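Local coordinates for COBE (Pseudomonas aeruginosa, PDB 2W6K), which probably takes part in cobalamin (vitamin B12) biosynthesis, its precise role being uncertain, at residues D46-I51 against T65-P70; V102-A107 against S132-R137. One frame throughout, in Å; residues are numbered along the deposited sequence.

Interaction 1. Residues D46-I51 against T65-P70; sequences DALASI and TLLERP
The start of strand 47-51 and the chain leaving helix 58-67 run at 79° to each other, and their CA atoms come nearest at Ala47 and Pro70, 5.2 Å apart. One backbone bond joins them: Leu48 N donates to Pro70 O at 2.8 Å, nearly straight (170°) and in the plane of the carbonyl. Leu48 continues the pairing with His72, so this bond opens the strand pair 47-51/71-74. Beside it, Ala47 CB packs against the Pro70 ring at CG, while Asp46 O touches CD of the same ring. On the helix side, Leu48 and Leu67 cross at about a right angle; both methyls of Leu48 reach the single methyl CD1 of Leu67, CD2 at 4.0 Å, and Leu31 of helix 24-37 touches both residues. Glu68, with positive phi, ends the helix in a Schellman motif. Arg69 then folds back, its chain bent at chi2 and chi3, so that its guanidinium lies edge-on to Leu67 O. That oxygen is gripped in the guanidinium plane by two nitrogens, NE at 2.7 Å and NH2 at 3.1 Å, NE approaching from above the carbonyl plane. NH1 bonds to Leu45 O and Leu42 O, tying the helix end to the chain ahead of the strand. The bend also lays Arg69 CG against Asp46 O, at 3.1 Å. Asp46 itself turns its carboxylate elsewhere, OD2 accepting from Leu12 N. This is the return from helix to strand in a right-handed beta-alpha-beta crossover, strand 47-51, helix 58-67, strand 71-74, of an alpha/beta fold.

Interaction 2. Residues V102-A107 against S132-R137; sequences VAEAAA and SIALAR. With SO4 (sulfate ion), chain B.
Helix-on-sheet packing of an alpha/beta fold brings the first turns of helix 102-115 onto strand 131-138, with a sulfate ion held at the helix N-terminus. Segments 102-107 and 132-137 run almost parallel, 26° apart, and their axes approach to 6.7 Å, a close fit made possible by alanines on both sides. Ala103 and Ala107, one turn apart, point at the strand; Ser132, Ala134 and Ala136, alternate residues, point back. Ala134 CB touches Ala103 O (3.7 Å) and Glu104 CG (3.8 Å), while Ala103 CB rests on Ser132 O. Further along, Ala107 and Ala136 meet methyl to methyl, CB to CB at 3.8 Å. Glu104, extended beyond CG, sends OE1 to Leu87 N and OE2 to Ser88 OG and Lys125 N, so both oxygens of the buried carboxylate, probably charged, are bonded. Ile133 and Leu135 turn to the far face of the sheet, against helix 24-37. The sulfate, probably from the crystallisation liquor, is also bonded by Ser101 OG and Lys125 NZ, and the helix end would favour an anion there. Two backbone amides grip separate oxygens. Val102 N donates to sulfate O2 at 2.8 Å. Ala103 N donates to sulfate O4 at 2.9 Å.

In the fold
Both contacts reach the same mixed sheet, but from different places. Interaction 2 lies deep, its centre about 3 Å from the centre of the chain, on the face covered by helix 102-115; the centre of interaction 1 is about 9 Å from that point, where the chain turns back from helix 58-67 and solvent reaches part of it. Interaction 1 combines a backbone bond and the side-on grip of Arg69 on Leu67 O with apolar packing, whereas segments 102-107 and 132-137 meet through small side chains, their polar groups finding partners elsewhere. Strand 47-51 links them: Ala49 CB packs on Ala106 O at 3.3 Å, and Ser50 and Ile51 lie against Val102. Helix 24-37 joins the Leu48-Leu67 packing and, behind interaction 2, covers the sheet's other face.

Interaction 1. Residues D46-I51 against T65-P70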
loop_
_atom_site.group_PDB
_atom_site.type_symbol
_atom_site.label_atom_id
_atom_site.label_comp_id
_atom_site.label_asym_id
_atom_site.label_seq_id
_atom_site.Cartn_x
_atom_site.Cartn_y
_atom_site.Cartn_z
ATOM N N ASP A 46 2.361 9.169 -2.203
ATOM C CA ASP A 46 3.745 9.099 -2.650
ATOM C C ASP A 46 4.058 7.907 -3.558
ATOM O O ASP A 46 4.870 8.028 -4.474
ATOM C CB ASP A 46 4.675 9.117 -1.465
ATOM C CG ASP A 46 4.603 10.428 -0.718
ATOM O OD1 ASP A 46 5.147 11.431 -1.234
ATOM O OD2 ASP A 46 3.991 10.463 0.358
ATOM N N ALA A 47 3.447 6.749 -3.302
ATOM C CA ALA A 47 3.785 5.553 -4.086
ATOM C C ALA A 47 2.718 4.496 -3.907
ATOM O O ALA A 47 1.945 4.558 -2.949
ATOM C CB ALA A 47 5.096 4.993 -3.618
ATOM N N LEU A 48 2.735 3.503 -4.796
ATOM C CA LEU A 48 1.854 2.355 -4.650
ATOM C C LEU A 48 2.748 1.159 -4.324
ATOM O O LEU A 48 3.935 1.146 -4.689
ATOM C CB LEU A 48 1.124 2.042 -5.949
ATOM C CG LEU A 48 0.332 3.164 -6.634
ATOM C CD1 LEU A 48 -0.085 2.647 -7.946
ATOM C CD2 LEU A 48 -0.879 3.525 -5.751
ATOM N N ALA A 49 2.200 0.175 -3.615
ATOM C CA ALA A 49 2.984 -1.017 -3.260
ATOM C C ALA A 49 2.159 -2.259 -3.473
ATOM O O ALA A 49 0.967 -2.241 -3.237
ATOM C CB ALA A 49 3.435 -0.965 -1.801
ATOM N N SER A 50 2.812 -3.336 -3.914
ATOM C CA SER A 50 2.138 -4.631 -3.991
ATOM C C SER A 50 3.164 -5.733 -3.852
ATOM O O SER A 50 4.300 -5.496 -3.506
ATOM C CB SER A 50 1.319 -4.781 -5.297
ATOM O OG SER A 50 0.444 -5.899 -5.226
ATOM N N ILE A 51 2.707 -6.953 -4.034
ATOM C CA ILE A 51 3.613 -8.100 -3.920
ATOM C C ILE A 51 4.234 -8.461 -5.265
ATOM O O ILE A 51 3.602 -8.361 -6.317
ATOM C CB ILE A 51 2.882 -9.307 -3.290
ATOM C CG1 ILE A 51 3.891 -10.382 -2.859
ATOM C CG2 ILE A 51 1.851 -9.865 -4.213
ATOM C CD1 ILE A 51 3.262 -11.411 -1.875
ATOM N N THR A 65 1.305 4.916 -13.985
ATOM C CA THR A 65 1.542 5.881 -15.048
ATOM C C THR A 65 0.541 7.022 -14.971
ATOM O O THR A 65 0.930 8.200 -15.087
ATOM C CB THR A 65 1.522 5.196 -16.416
ATOM O OG1 THR A 65 2.736 4.443 -16.547
ATOM C CG2 THR A 65 1.466 6.243 -17.559
ATOM N N LEU A 66 -0.723 6.686 -14.746
ATOM C CA LEU A 66 -1.774 7.707 -14.548
ATOM C C LEU A 66 -1.410 8.674 -13.430
ATOM O O LEU A 66 -1.565 9.886 -13.568
ATOM C CB LEU A 66 -3.091 7.028 -14.173
ATOM C CG LEU A 66 -3.741 6.304 -15.359
ATOM C CD1 LEU A 66 -4.893 5.447 -14.866
ATOM C CD2 LEU A 66 -4.211 7.326 -16.413
ATOM N N LEU A 67 -0.957 8.121 -12.310
ATOM C CA LEU A 67 -0.611 8.914 -11.137
ATOM C C LEU A 67 0.709 9.639 -11.262
ATOM O O LEU A 67 1.029 10.494 -10.420
ATOM C CB LEU A 67 -0.543 8.008 -9.894
ATOM C CG LEU A 67 -1.877 7.407 -9.451
ATOM C CD1 LEU A 67 -1.696 6.319 -8.423
ATOM C CD2 LEU A 67 -2.721 8.535 -8.877
ATOM N N GLU A 68 1.499 9.282 -12.278
ATOM C CA GLU A 68 2.898 9.752 -12.378
ATOM C C GLU A 68 3.697 9.519 -11.081
ATOM O O GLU A 68 4.493 10.376 -10.648
ATOM C CB GLU A 68 2.955 11.228 -12.816
ATOM C CG GLU A 68 2.036 11.519 -13.982
ATOM C CD GLU A 68 2.263 12.878 -14.619
ATOM O OE1 GLU A 68 2.286 13.914 -13.904
ATOM O OE2 GLU A 68 2.405 12.903 -15.857
ATOM N N ARG A 69 3.492 8.335 -10.492
ATOM C CA ARG A 69 4.005 7.970 -9.186
ATOM C C ARG A 69 4.419 6.495 -9.292
ATOM O O ARG A 69 3.809 5.726 -10.057
ATOM C CB ARG A 69 2.874 8.079 -8.157
ATOM C CG ARG A 69 3.137 8.910 -6.890
ATOM C CD ARG A 69 2.700 10.406 -6.948
ATOM N NE ARG A 69 1.484 10.724 -7.722
ATOM C CZ ARG A 69 0.340 11.180 -7.217
ATOM N NH1 ARG A 69 0.176 11.361 -5.893
ATOM N NH2 ARG A 69 -0.664 11.429 -8.044
ATOM N N PRO A 70 5.433 6.091 -8.537
ATOM C CA PRO A 70 5.915 4.751 -8.706
ATOM C C PRO A 70 5.068 3.662 -8.056
ATOM O O PRO A 70 4.390 3.924 -7.058
ATOM C CB PRO A 70 7.270 4.785 -7.981
ATOM C CG PRO A 70 7.094 5.747 -6.949
ATOM C CD PRO A 70 6.255 6.825 -7.561
#

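Interaction 2. Residues V102-A107 against S132-R137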
loop_
_atom_site.group_PDB
_atom_site.type_symbol
_atom_site.label_atom_id
_atom_site.label_comp_id
_atom_site.label_asym_id
_atom_site.label_seq_id
_atom_site.Cartn_x
_atom_site.Cartn_y
_atom_site.Cartn_z
ATOM N N VAL A 102 -1.996 -8.712 1.298
ATOM C CA VAL A 102 -1.034 -8.061 0.420
ATOM C C VAL A 102 -1.148 -6.556 0.568
ATOM O O VAL A 102 -0.130 -5.872 0.643
ATOM C CB VAL A 102 -1.199 -8.499 -1.061
ATOM C CG1 VAL A 102 -0.431 -7.582 -2.005
ATOM C CG2 VAL A 102 -0.768 -9.948 -1.202
ATOM N N ALA A 103 -2.374 -6.042 0.575
ATOM C CA ALA A 103 -2.543 -4.569 0.620
ATOM C C ALA A 103 -1.958 -3.989 1.901
ATOM O O ALA A 103 -1.232 -2.992 1.882
ATOM C CB ALA A 103 -4.014 -4.207 0.501
ATOM N N GLU A 104 -2.307 -4.586 3.036
ATOM C CA GLU A 104 -1.858 -4.058 4.323
ATOM C C GLU A 104 -0.335 -4.229 4.506
ATOM O O GLU A 104 0.366 -3.286 4.870
ATOM C CB GLU A 104 -2.638 -4.714 5.456
ATOM C CG GLU A 104 -4.078 -4.300 5.418
ATOM C CD GLU A 104 -4.943 -4.861 6.536
ATOM O OE1 GLU A 104 -4.469 -5.732 7.278
ATOM O OE2 GLU A 104 -6.123 -4.421 6.620
ATOM N N ALA A 105 0.163 -5.418 4.204
ATOM C CA ALA A 105 1.607 -5.692 4.365
ATOM C C ALA A 105 2.449 -4.883 3.419
ATOM O O ALA A 105 3.489 -4.386 3.833
ATOM C CB ALA A 105 1.915 -7.180 4.215
ATOM N N ALA A 106 1.998 -4.710 2.169
ATOM C CA ALA A 106 2.812 -3.969 1.176
ATOM C C ALA A 106 2.862 -2.476 1.529
ATOM O O ALA A 106 3.911 -1.821 1.395
ATOM C CB ALA A 106 2.320 -4.188 -0.248
ATOM N N ALA A 107 1.746 -1.961 2.027
ATOM C CA ALA A 107 1.684 -0.563 2.451
ATOM C C ALA A 107 2.688 -0.291 3.582
ATOM O O ALA A 107 3.494 0.643 3.485
ATOM C CB ALA A 107 0.247 -0.168 2.849
ATOM N N SER A 132 -8.307 -4.987 -3.014
ATOM C CA SER A 132 -8.280 -4.431 -1.675
ATOM C C SER A 132 -7.202 -3.351 -1.672
ATOM O O SER A 132 -6.172 -3.525 -2.312
ATOM C CB SER A 132 -7.888 -5.470 -0.625
ATOM O OG SER A 132 -9.029 -6.232 -0.218
ATOM N N ILE A 133 -7.463 -2.272 -0.951
ATOM C CA ILE A 133 -6.477 -1.197 -0.841
ATOM C C ILE A 133 -6.284 -0.794 0.625
ATOM O O ILE A 133 -7.251 -0.685 1.401
ATOM C CB ILE A 133 -6.851 0.019 -1.737
ATOM C CG1 ILE A 133 -6.904 -0.434 -3.215
ATOM C CG2 ILE A 133 -5.856 1.168 -1.529
ATOM C CD1 ILE A 133 -7.014 0.647 -4.254
ATOM N N ALA A 134 -5.029 -0.624 1.036
ATOM C CA ALA A 134 -4.756 -0.127 2.391
ATOM C C ALA A 134 -3.819 1.068 2.324
ATOM O O ALA A 134 -3.040 1.198 1.394
ATOM C CB ALA A 134 -4.149 -1.209 3.266
ATOM N N LEU A 135 -3.863 1.883 3.352
ATOM C CA LEU A 135 -3.021 3.095 3.395
ATOM C C LEU A 135 -2.119 3.064 4.608
ATOM O O LEU A 135 -2.553 2.718 5.698
ATOM C CB LEU A 135 -3.894 4.366 3.418
ATOM C CG LEU A 135 -4.937 4.523 2.302
ATOM C CD1 LEU A 135 -5.792 5.773 2.605
ATOM C CD2 LEU A 135 -4.227 4.645 0.963
ATOM N N ALA A 136 -0.857 3.429 4.416
ATOM C CA ALA A 136 0.069 3.506 5.539
ATOM C C ALA A 136 0.765 4.848 5.525
ATOM O O ALA A 136 1.045 5.418 4.468
ATOM C CB ALA A 136 1.105 2.360 5.499
ATOM N N ARG A 137 1.047 5.352 6.723
ATOM C CA ARG A 137 1.708 6.638 6.891
ATOM C C ARG A 137 2.874 6.539 7.872
ATOM O O ARG A 137 2.806 5.821 8.869
ATOM C CB ARG A 137 0.708 7.694 7.367
ATOM C CG ARG A 137 -0.238 7.208 8.453
ATOM C CD ARG A 137 -0.404 8.250 9.547
ATOM N NE ARG A 137 -0.882 7.661 10.794
ATOM C CZ ARG A 137 -2.076 7.903 11.326
ATOM N NH1 ARG A 137 -2.919 8.726 10.719
ATOM N NH2 ARG A 137 -2.427 7.322 12.465
HETATM S S SO4 B . -5.335 -8.509 0.206
HETATM O O1 SO4 B . -6.616 -8.890 -0.472
HETATM O O2 SO4 B . -4.381 -9.602 0.081
HETATM O O3 SO4 B . -5.634 -8.280 1.605
HETATM O O4 SO4 B . -4.826 -7.326 -0.425
#